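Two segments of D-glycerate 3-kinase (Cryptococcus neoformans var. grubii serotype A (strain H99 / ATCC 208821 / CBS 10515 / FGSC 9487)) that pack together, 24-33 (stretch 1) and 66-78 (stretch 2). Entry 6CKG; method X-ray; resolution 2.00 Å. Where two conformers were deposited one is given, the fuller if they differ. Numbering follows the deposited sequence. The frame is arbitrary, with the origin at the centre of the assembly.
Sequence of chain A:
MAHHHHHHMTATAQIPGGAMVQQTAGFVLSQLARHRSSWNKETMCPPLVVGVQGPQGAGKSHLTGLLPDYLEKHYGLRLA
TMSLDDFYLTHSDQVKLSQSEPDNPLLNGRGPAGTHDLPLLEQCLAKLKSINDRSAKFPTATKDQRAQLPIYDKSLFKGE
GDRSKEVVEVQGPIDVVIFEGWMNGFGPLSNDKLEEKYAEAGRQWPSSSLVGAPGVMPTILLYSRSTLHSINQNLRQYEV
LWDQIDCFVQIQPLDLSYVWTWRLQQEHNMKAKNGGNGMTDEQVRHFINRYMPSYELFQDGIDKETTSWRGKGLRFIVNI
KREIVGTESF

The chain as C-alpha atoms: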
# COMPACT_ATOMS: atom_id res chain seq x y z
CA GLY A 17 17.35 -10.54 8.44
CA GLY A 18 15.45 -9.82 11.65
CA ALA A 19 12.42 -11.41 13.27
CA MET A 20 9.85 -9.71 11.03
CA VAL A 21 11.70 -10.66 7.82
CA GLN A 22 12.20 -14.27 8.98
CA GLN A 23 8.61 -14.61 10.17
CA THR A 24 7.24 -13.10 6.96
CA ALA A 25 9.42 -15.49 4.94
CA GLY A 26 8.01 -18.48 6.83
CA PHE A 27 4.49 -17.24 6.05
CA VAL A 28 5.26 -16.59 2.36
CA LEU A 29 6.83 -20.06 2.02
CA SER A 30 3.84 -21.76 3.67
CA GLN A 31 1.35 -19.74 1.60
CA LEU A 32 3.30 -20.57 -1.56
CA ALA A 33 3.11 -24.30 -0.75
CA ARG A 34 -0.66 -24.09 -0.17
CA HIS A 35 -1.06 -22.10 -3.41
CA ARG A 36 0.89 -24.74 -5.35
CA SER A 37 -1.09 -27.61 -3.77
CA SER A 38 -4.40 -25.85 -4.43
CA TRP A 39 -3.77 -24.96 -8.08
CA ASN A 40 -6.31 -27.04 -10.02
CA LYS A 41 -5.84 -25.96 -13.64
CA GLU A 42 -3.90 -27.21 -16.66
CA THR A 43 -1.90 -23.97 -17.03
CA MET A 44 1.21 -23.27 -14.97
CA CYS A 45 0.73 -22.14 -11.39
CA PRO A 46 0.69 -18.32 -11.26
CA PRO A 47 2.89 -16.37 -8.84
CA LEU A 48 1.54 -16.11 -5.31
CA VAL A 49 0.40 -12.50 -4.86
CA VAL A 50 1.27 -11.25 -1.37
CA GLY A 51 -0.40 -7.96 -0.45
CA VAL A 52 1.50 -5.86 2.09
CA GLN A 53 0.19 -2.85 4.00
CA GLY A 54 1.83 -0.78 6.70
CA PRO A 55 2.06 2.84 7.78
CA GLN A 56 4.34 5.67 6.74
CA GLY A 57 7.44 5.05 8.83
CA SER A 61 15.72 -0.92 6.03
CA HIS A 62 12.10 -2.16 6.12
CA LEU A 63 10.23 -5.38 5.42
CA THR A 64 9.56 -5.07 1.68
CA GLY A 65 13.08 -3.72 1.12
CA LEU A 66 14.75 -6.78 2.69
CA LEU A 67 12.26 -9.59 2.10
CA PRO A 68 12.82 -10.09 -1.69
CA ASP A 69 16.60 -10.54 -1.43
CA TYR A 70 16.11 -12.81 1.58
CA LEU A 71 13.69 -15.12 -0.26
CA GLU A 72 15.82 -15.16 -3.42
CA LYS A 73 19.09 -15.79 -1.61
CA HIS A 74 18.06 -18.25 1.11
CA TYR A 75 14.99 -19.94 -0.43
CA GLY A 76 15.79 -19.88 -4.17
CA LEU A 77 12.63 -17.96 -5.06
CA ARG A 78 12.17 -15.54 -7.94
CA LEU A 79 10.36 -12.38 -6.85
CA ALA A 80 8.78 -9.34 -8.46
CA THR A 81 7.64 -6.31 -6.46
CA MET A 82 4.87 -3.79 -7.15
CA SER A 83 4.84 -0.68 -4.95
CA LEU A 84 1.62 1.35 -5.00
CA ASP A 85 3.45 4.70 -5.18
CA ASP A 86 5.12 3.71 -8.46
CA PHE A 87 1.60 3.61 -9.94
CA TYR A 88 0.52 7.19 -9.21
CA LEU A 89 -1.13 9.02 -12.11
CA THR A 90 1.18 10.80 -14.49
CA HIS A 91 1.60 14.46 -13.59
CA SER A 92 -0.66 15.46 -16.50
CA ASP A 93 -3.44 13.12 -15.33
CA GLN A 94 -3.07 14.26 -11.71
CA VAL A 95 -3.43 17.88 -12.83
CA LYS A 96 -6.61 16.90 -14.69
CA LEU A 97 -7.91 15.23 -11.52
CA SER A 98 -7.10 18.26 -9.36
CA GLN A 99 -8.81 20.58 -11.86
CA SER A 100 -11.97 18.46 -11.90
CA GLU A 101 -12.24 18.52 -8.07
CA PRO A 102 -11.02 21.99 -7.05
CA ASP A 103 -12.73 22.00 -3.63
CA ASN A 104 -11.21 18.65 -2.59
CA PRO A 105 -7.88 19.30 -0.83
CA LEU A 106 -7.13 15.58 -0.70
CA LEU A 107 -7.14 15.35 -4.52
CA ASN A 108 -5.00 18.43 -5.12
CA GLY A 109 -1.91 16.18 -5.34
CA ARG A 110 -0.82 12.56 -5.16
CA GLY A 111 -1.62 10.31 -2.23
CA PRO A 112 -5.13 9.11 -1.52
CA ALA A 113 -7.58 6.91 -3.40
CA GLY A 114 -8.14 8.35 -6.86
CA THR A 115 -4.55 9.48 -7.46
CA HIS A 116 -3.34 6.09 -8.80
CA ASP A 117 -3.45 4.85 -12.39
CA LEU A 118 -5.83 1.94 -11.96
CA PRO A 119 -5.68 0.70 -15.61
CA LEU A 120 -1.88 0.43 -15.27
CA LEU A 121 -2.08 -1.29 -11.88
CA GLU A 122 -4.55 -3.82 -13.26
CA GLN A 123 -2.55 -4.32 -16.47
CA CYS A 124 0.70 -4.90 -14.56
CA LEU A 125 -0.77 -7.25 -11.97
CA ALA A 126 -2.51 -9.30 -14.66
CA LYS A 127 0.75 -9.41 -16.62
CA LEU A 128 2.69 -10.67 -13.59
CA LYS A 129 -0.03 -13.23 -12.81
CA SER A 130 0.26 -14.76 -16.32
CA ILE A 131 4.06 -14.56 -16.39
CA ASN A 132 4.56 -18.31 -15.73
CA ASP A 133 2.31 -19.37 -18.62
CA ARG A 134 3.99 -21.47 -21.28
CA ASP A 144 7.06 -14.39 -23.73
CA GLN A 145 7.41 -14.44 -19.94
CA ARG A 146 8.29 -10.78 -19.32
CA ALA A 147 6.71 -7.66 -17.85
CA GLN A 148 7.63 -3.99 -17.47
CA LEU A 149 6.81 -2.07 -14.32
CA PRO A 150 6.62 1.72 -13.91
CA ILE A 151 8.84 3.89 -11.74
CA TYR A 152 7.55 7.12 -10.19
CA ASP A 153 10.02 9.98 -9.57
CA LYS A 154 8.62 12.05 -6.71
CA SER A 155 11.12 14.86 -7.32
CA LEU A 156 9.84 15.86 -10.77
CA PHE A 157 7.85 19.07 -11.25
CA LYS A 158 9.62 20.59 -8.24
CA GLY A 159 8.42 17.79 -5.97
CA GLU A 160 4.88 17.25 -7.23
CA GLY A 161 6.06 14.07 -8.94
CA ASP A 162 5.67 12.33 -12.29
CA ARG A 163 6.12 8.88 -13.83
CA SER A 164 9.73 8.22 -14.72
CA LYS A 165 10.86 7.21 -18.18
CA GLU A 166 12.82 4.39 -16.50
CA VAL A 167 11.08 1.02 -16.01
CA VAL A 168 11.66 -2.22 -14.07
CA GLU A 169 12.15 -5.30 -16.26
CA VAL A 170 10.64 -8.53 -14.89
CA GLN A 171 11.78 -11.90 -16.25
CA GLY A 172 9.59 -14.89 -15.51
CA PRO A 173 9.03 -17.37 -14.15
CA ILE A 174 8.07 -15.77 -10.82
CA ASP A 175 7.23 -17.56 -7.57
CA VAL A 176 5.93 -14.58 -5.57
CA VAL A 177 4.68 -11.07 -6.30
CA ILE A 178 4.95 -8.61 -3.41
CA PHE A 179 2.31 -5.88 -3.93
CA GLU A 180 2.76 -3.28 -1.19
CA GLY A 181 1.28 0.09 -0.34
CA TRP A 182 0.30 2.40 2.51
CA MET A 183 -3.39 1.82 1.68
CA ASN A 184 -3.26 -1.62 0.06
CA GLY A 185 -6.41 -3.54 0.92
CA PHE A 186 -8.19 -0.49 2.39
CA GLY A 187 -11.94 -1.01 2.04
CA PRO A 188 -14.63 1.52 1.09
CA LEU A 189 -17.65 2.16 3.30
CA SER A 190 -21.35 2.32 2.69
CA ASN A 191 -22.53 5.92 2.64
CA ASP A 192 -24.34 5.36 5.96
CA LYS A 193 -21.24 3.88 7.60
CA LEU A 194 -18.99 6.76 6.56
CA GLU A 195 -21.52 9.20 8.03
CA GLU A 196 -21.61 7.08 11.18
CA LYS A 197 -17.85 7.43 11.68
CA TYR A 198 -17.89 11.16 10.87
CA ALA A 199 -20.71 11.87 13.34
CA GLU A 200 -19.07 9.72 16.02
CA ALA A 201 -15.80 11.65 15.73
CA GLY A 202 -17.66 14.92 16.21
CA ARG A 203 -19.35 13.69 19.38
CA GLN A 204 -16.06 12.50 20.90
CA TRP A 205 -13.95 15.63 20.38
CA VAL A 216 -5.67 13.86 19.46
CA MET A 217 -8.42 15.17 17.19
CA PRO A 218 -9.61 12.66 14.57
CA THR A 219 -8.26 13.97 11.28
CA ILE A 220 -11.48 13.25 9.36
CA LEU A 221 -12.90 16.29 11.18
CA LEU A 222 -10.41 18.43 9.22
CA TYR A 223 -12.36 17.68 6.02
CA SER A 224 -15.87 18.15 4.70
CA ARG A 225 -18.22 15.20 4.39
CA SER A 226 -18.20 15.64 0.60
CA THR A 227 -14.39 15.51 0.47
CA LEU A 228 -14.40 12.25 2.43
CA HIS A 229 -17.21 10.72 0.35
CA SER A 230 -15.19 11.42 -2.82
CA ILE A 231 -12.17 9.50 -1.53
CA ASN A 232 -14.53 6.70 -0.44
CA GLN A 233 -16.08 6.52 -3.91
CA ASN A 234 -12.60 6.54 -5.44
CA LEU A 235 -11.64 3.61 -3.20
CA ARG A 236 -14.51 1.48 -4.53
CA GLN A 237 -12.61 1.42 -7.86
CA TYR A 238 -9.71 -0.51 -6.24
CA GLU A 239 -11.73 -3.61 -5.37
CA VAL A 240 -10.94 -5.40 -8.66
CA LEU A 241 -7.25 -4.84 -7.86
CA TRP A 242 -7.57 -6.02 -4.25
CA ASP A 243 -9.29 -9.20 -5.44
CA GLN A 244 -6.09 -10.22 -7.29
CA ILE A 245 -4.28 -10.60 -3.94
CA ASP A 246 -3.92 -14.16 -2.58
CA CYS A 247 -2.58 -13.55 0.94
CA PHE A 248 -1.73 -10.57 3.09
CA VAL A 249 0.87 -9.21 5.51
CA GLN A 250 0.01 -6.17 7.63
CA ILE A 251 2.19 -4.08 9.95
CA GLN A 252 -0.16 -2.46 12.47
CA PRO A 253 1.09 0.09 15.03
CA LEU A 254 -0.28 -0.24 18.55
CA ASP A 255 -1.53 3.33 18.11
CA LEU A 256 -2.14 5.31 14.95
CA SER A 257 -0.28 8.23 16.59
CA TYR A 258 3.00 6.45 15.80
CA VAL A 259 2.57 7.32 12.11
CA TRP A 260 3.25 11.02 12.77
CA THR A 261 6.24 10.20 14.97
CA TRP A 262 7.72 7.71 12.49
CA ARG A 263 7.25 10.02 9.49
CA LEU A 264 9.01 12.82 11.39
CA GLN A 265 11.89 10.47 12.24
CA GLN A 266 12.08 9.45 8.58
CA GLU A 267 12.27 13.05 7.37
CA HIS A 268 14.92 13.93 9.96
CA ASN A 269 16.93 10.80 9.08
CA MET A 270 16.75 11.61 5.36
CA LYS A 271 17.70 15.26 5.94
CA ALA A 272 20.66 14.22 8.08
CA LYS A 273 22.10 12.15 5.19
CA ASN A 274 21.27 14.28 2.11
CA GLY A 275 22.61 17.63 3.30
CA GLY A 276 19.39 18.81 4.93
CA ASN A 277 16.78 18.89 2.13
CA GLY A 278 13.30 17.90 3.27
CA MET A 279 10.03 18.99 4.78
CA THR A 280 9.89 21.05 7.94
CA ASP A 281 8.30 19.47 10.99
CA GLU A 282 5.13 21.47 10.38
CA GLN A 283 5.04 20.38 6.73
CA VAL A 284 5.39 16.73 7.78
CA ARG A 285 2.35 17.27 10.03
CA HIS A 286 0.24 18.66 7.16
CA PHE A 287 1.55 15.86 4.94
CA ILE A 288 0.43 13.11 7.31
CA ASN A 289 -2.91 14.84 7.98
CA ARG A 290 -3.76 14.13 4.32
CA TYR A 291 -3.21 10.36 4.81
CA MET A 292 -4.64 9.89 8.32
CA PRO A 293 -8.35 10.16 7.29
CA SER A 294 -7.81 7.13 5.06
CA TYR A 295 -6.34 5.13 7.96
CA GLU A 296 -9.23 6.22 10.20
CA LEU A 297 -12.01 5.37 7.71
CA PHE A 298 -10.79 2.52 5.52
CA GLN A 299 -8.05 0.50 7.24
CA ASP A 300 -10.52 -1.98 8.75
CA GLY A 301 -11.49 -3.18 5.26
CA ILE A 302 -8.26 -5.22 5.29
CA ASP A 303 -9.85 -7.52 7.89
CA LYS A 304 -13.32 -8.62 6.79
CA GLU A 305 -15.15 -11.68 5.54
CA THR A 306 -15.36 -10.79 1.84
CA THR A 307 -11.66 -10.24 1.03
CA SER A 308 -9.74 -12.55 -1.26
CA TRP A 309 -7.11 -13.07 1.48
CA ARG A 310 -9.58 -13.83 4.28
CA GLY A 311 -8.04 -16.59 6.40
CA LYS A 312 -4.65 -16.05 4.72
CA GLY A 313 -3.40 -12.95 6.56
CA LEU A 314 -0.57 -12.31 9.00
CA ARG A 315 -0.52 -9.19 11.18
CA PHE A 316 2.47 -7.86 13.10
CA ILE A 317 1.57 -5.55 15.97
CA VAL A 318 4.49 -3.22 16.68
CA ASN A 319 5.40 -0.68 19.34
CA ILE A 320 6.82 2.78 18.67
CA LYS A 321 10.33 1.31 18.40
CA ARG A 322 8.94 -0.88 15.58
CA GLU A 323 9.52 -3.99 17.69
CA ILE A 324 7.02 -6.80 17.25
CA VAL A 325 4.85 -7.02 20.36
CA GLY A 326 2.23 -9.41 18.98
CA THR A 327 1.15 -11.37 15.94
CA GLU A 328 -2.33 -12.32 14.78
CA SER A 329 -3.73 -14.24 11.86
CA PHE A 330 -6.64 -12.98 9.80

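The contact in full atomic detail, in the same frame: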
# COMPACT_ATOMS: atom_id res chain seq x y z
N THR A 24 7.98 -13.31 8.20
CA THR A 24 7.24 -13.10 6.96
C THR A 24 7.66 -14.12 5.90
O THR A 24 6.82 -14.61 5.14
CB THR A 24 7.45 -11.68 6.44
OG1 THR A 24 7.04 -10.74 7.44
CG2 THR A 24 6.63 -11.46 5.19
N ALA A 25 8.95 -14.46 5.86
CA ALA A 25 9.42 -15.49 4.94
C ALA A 25 8.76 -16.83 5.22
O ALA A 25 8.33 -17.53 4.29
CB ALA A 25 10.94 -15.63 5.05
N GLY A 26 8.69 -17.23 6.50
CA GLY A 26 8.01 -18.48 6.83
C GLY A 26 6.58 -18.50 6.33
O GLY A 26 6.12 -19.50 5.75
N PHE A 27 5.87 -17.39 6.51
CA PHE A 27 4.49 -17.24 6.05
C PHE A 27 4.38 -17.27 4.52
O PHE A 27 3.50 -17.94 3.96
CB PHE A 27 3.93 -15.93 6.60
CG PHE A 27 2.54 -15.56 6.10
CD1 PHE A 27 1.41 -16.16 6.66
CD2 PHE A 27 2.37 -14.61 5.11
CE1 PHE A 27 0.14 -15.81 6.22
CE2 PHE A 27 1.09 -14.26 4.66
CZ PHE A 27 -0.02 -14.87 5.22
N VAL A 28 5.25 -16.54 3.82
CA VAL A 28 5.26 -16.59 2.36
C VAL A 28 5.53 -18.02 1.87
O VAL A 28 4.86 -18.51 0.95
CB VAL A 28 6.28 -15.59 1.78
CG1 VAL A 28 6.49 -15.85 0.32
CG2 VAL A 28 5.77 -14.15 2.01
N LEU A 29 6.50 -18.70 2.47
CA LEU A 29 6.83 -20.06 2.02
C LEU A 29 5.66 -21.02 2.24
O LEU A 29 5.37 -21.87 1.39
CB LEU A 29 8.08 -20.57 2.74
CG LEU A 29 9.39 -19.91 2.33
CD1 LEU A 29 10.46 -20.14 3.39
CD2 LEU A 29 9.83 -20.48 1.00
N SER A 30 4.98 -20.90 3.39
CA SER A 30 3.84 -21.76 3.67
C SER A 30 2.66 -21.44 2.75
O SER A 30 1.99 -22.34 2.24
CB SER A 30 3.44 -21.63 5.15
OG SER A 30 2.05 -21.82 5.34
N GLN A 31 2.42 -20.15 2.52
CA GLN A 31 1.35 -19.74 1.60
C GLN A 31 1.65 -20.18 0.17
O GLN A 31 0.75 -20.57 -0.58
CB GLN A 31 1.15 -18.23 1.67
CG GLN A 31 0.49 -17.73 2.97
CD GLN A 31 -0.93 -18.21 3.11
OE1 GLN A 31 -1.66 -18.32 2.12
NE2 GLN A 31 -1.35 -18.51 4.35
N LEU A 32 2.92 -20.10 -0.23
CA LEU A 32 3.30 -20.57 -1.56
C LEU A 32 3.03 -22.07 -1.71
O LEU A 32 2.53 -22.52 -2.75
CB LEU A 32 4.77 -20.26 -1.84
CG LEU A 32 5.34 -20.74 -3.20
CD1 LEU A 32 4.57 -20.13 -4.38
CD2 LEU A 32 6.82 -20.40 -3.34
N ALA A 33 3.35 -22.85 -0.68
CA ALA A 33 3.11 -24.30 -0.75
C ALA A 33 1.62 -24.61 -0.84
O ALA A 33 1.22 -25.50 -1.60
CB ALA A 33 3.74 -25.01 0.45
N LEU A 66 13.88 -5.66 2.37
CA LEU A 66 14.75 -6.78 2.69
C LEU A 66 14.18 -8.13 2.27
O LEU A 66 14.95 -9.02 1.89
CB LEU A 66 15.01 -6.84 4.20
CG LEU A 66 15.68 -5.61 4.81
CD1 LEU A 66 15.59 -5.66 6.32
CD2 LEU A 66 17.14 -5.53 4.35
N LEU A 67 12.86 -8.28 2.32
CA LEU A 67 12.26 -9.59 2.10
C LEU A 67 12.56 -10.19 0.73
O LEU A 67 12.83 -11.41 0.68
CB LEU A 67 10.75 -9.51 2.33
CG LEU A 67 9.92 -10.78 2.10
CD1 LEU A 67 10.32 -11.88 3.08
CD2 LEU A 67 8.43 -10.46 2.24
N PRO A 68 12.50 -9.45 -0.39
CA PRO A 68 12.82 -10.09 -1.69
C PRO A 68 14.21 -10.71 -1.74
O PRO A 68 14.34 -11.87 -2.16
CB PRO A 68 12.69 -8.93 -2.69
CG PRO A 68 11.74 -7.98 -2.04
CD PRO A 68 12.03 -8.06 -0.57
N ASP A 69 15.25 -9.98 -1.33
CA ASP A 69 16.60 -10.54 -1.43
C ASP A 69 16.79 -11.70 -0.47
O ASP A 69 17.60 -12.60 -0.72
CB ASP A 69 17.65 -9.46 -1.16
CG ASP A 69 17.71 -8.42 -2.25
OD1 ASP A 69 17.43 -8.75 -3.42
OD2 ASP A 69 18.04 -7.26 -1.93
N TYR A 70 16.05 -11.70 0.64
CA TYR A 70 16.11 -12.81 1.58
C TYR A 70 15.51 -14.08 0.98
O TYR A 70 16.11 -15.16 1.06
CB TYR A 70 15.36 -12.40 2.86
CG TYR A 70 15.53 -13.33 4.03
CD1 TYR A 70 14.64 -14.38 4.24
CD2 TYR A 70 16.55 -13.14 4.95
CE1 TYR A 70 14.77 -15.22 5.32
CE2 TYR A 70 16.70 -14.00 6.03
CZ TYR A 70 15.81 -15.03 6.21
OH TYR A 70 15.95 -15.87 7.28
N LEU A 71 14.33 -13.96 0.35
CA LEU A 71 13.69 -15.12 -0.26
C LEU A 71 14.48 -15.64 -1.45
O LEU A 71 14.59 -16.86 -1.65
CB LEU A 71 12.25 -14.77 -0.68
CG LEU A 71 11.30 -14.56 0.51
CD1 LEU A 71 9.91 -14.07 0.09
CD2 LEU A 71 11.20 -15.84 1.33
N GLU A 72 15.05 -14.73 -2.26
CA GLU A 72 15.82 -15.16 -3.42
C GLU A 72 17.12 -15.83 -2.99
O GLU A 72 17.51 -16.87 -3.55
CB GLU A 72 16.12 -13.97 -4.35
CG GLU A 72 14.88 -13.27 -4.93
CD GLU A 72 15.17 -12.40 -6.15
OE1 GLU A 72 16.25 -11.77 -6.19
OE2 GLU A 72 14.31 -12.35 -7.08
N LYS A 73 17.78 -15.28 -1.98
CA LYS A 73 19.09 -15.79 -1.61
C LYS A 73 18.99 -17.08 -0.81
O LYS A 73 19.72 -18.04 -1.08
CB LYS A 73 19.88 -14.74 -0.83
CG LYS A 73 21.27 -15.22 -0.41
CD LYS A 73 21.85 -14.35 0.69
CE LYS A 73 23.11 -14.96 1.28
NZ LYS A 73 24.24 -14.94 0.31
N HIS A 74 18.10 -17.12 0.19
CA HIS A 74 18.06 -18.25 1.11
C HIS A 74 17.02 -19.31 0.75
O HIS A 74 17.12 -20.43 1.24
CB HIS A 74 17.80 -17.75 2.54
CG HIS A 74 18.91 -16.91 3.08
ND1 HIS A 74 20.18 -17.39 3.29
CD2 HIS A 74 18.93 -15.60 3.45
CE1 HIS A 74 20.94 -16.42 3.76
NE2 HIS A 74 20.21 -15.33 3.87
N TYR A 75 16.04 -18.98 -0.09
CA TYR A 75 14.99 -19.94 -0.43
C TYR A 75 14.82 -20.12 -1.94
O TYR A 75 13.83 -20.73 -2.36
CB TYR A 75 13.67 -19.53 0.24
CG TYR A 75 13.85 -19.62 1.72
CD1 TYR A 75 13.90 -20.86 2.36
CD2 TYR A 75 14.09 -18.48 2.48
CE1 TYR A 75 14.13 -20.95 3.71
CE2 TYR A 75 14.32 -18.56 3.83
CZ TYR A 75 14.33 -19.79 4.44
OH TYR A 75 14.57 -19.88 5.78
N GLY A 76 15.77 -19.63 -2.74
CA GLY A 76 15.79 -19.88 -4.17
C GLY A 76 14.58 -19.38 -4.93
O GLY A 76 14.33 -19.85 -6.04
N LEU A 77 13.82 -18.45 -4.37
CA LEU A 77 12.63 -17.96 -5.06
C LEU A 77 12.98 -16.84 -6.04
O LEU A 77 13.99 -16.15 -5.91
CB LEU A 77 11.60 -17.45 -4.05
CG LEU A 77 11.13 -18.48 -3.02
CD1 LEU A 77 10.04 -17.87 -2.19
CD2 LEU A 77 10.68 -19.79 -3.69
N ARG A 78 12.10 -16.67 -7.02
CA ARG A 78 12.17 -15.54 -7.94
C ARG A 78 11.00 -14.61 -7.60
O ARG A 78 9.85 -15.04 -7.57
CB ARG A 78 12.12 -15.99 -9.40
CG ARG A 78 13.29 -16.88 -9.81
CD ARG A 78 13.11 -17.43 -11.21
NE ARG A 78 13.12 -16.39 -12.24
CZ ARG A 78 14.22 -15.82 -12.72
NH1 ARG A 78 15.41 -16.18 -12.27
NH2 ARG A 78 14.13 -14.87 -13.65

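How do the two backbones meet? Stretch 1 is helical throughout, and stretch 2 is a helix that runs into a loop at its C-terminal end. The helix axes cross at -63° and come no closer than 10.8 Å, so the contact is steeply crossed. The nearest backbone pairing is A25 with L71, whose CA atoms lie 6.7 Å apart. No hydrogen bond links the stretches; backbone bonds run within each helix, as in L29 N to A25 O at 2.8 Å, except at the kink in stretch 2, where the N of P68 and of D69 has no bond to the preceding turn. What joins the stretches is apolar packing that buries 389 Å² in all.

What does the A25 methyl touch? The CA-to-CB bond of A25, a member of the closest CA pair, points toward stretch 2. A25 CB lies 3.7 Å from L71 CD2 and 3.9 Å from Y70 CE1, meeting the tyrosine ring obliquely. L67, in the t, p rotamer, sets its two methyls against the first turn of stretch 1: L67 CD2 reaches T24 CG2 at 3.6 Å, while L67 CD1 lies 4.3 Å from A25 CB. T24, with chi1 m, offers its methyl to this apolar contact, and its OG1 is hydrogen-bonded elsewhere in the structure.

How does L71 serve two neighbours one helical turn apart? Its m, t rotamer spreads the two methyls between them, CD2 beside A25 CB and L71 CD1 3.9 Å from V28 CG1. V28 has chi1 t, at 169°, and its CG1 is the branch that extends to L71. Both residues point toward the opposing helix, so the packing continues along stretch 1 without a polar group intervening.

What does L29 do where its CA-to-CB bond points sideways? Its m, t rotamer brings the end of the side chain nearer stretch 2. L29 CD1 sits over one face of the Y75 ring, 3.7 Å from Y75 CD1 and only 12° off the normal at the ring centroid, a CH-pi contact in which a methyl meets the aromatic pi cloud. Y75 holds chi1 m and chi2 at -74°, presenting that face to the leucine.

How does the chain keep contact beyond the helix? G76 leaves helical geometry with positive phi, a conformation that favours glycine, and L77 follows in an extended conformation with its CA-to-CB bond toward stretch 1. In its m, t rotamer L77 has CD1 4.1 Å from L29 CD2 and CD2 3.9 Å from L32 CD2, with L77 CD1 also near L32 CD2 at 4.3 Å. L32 meets it in the t, p rotamer, completing the apolar seam.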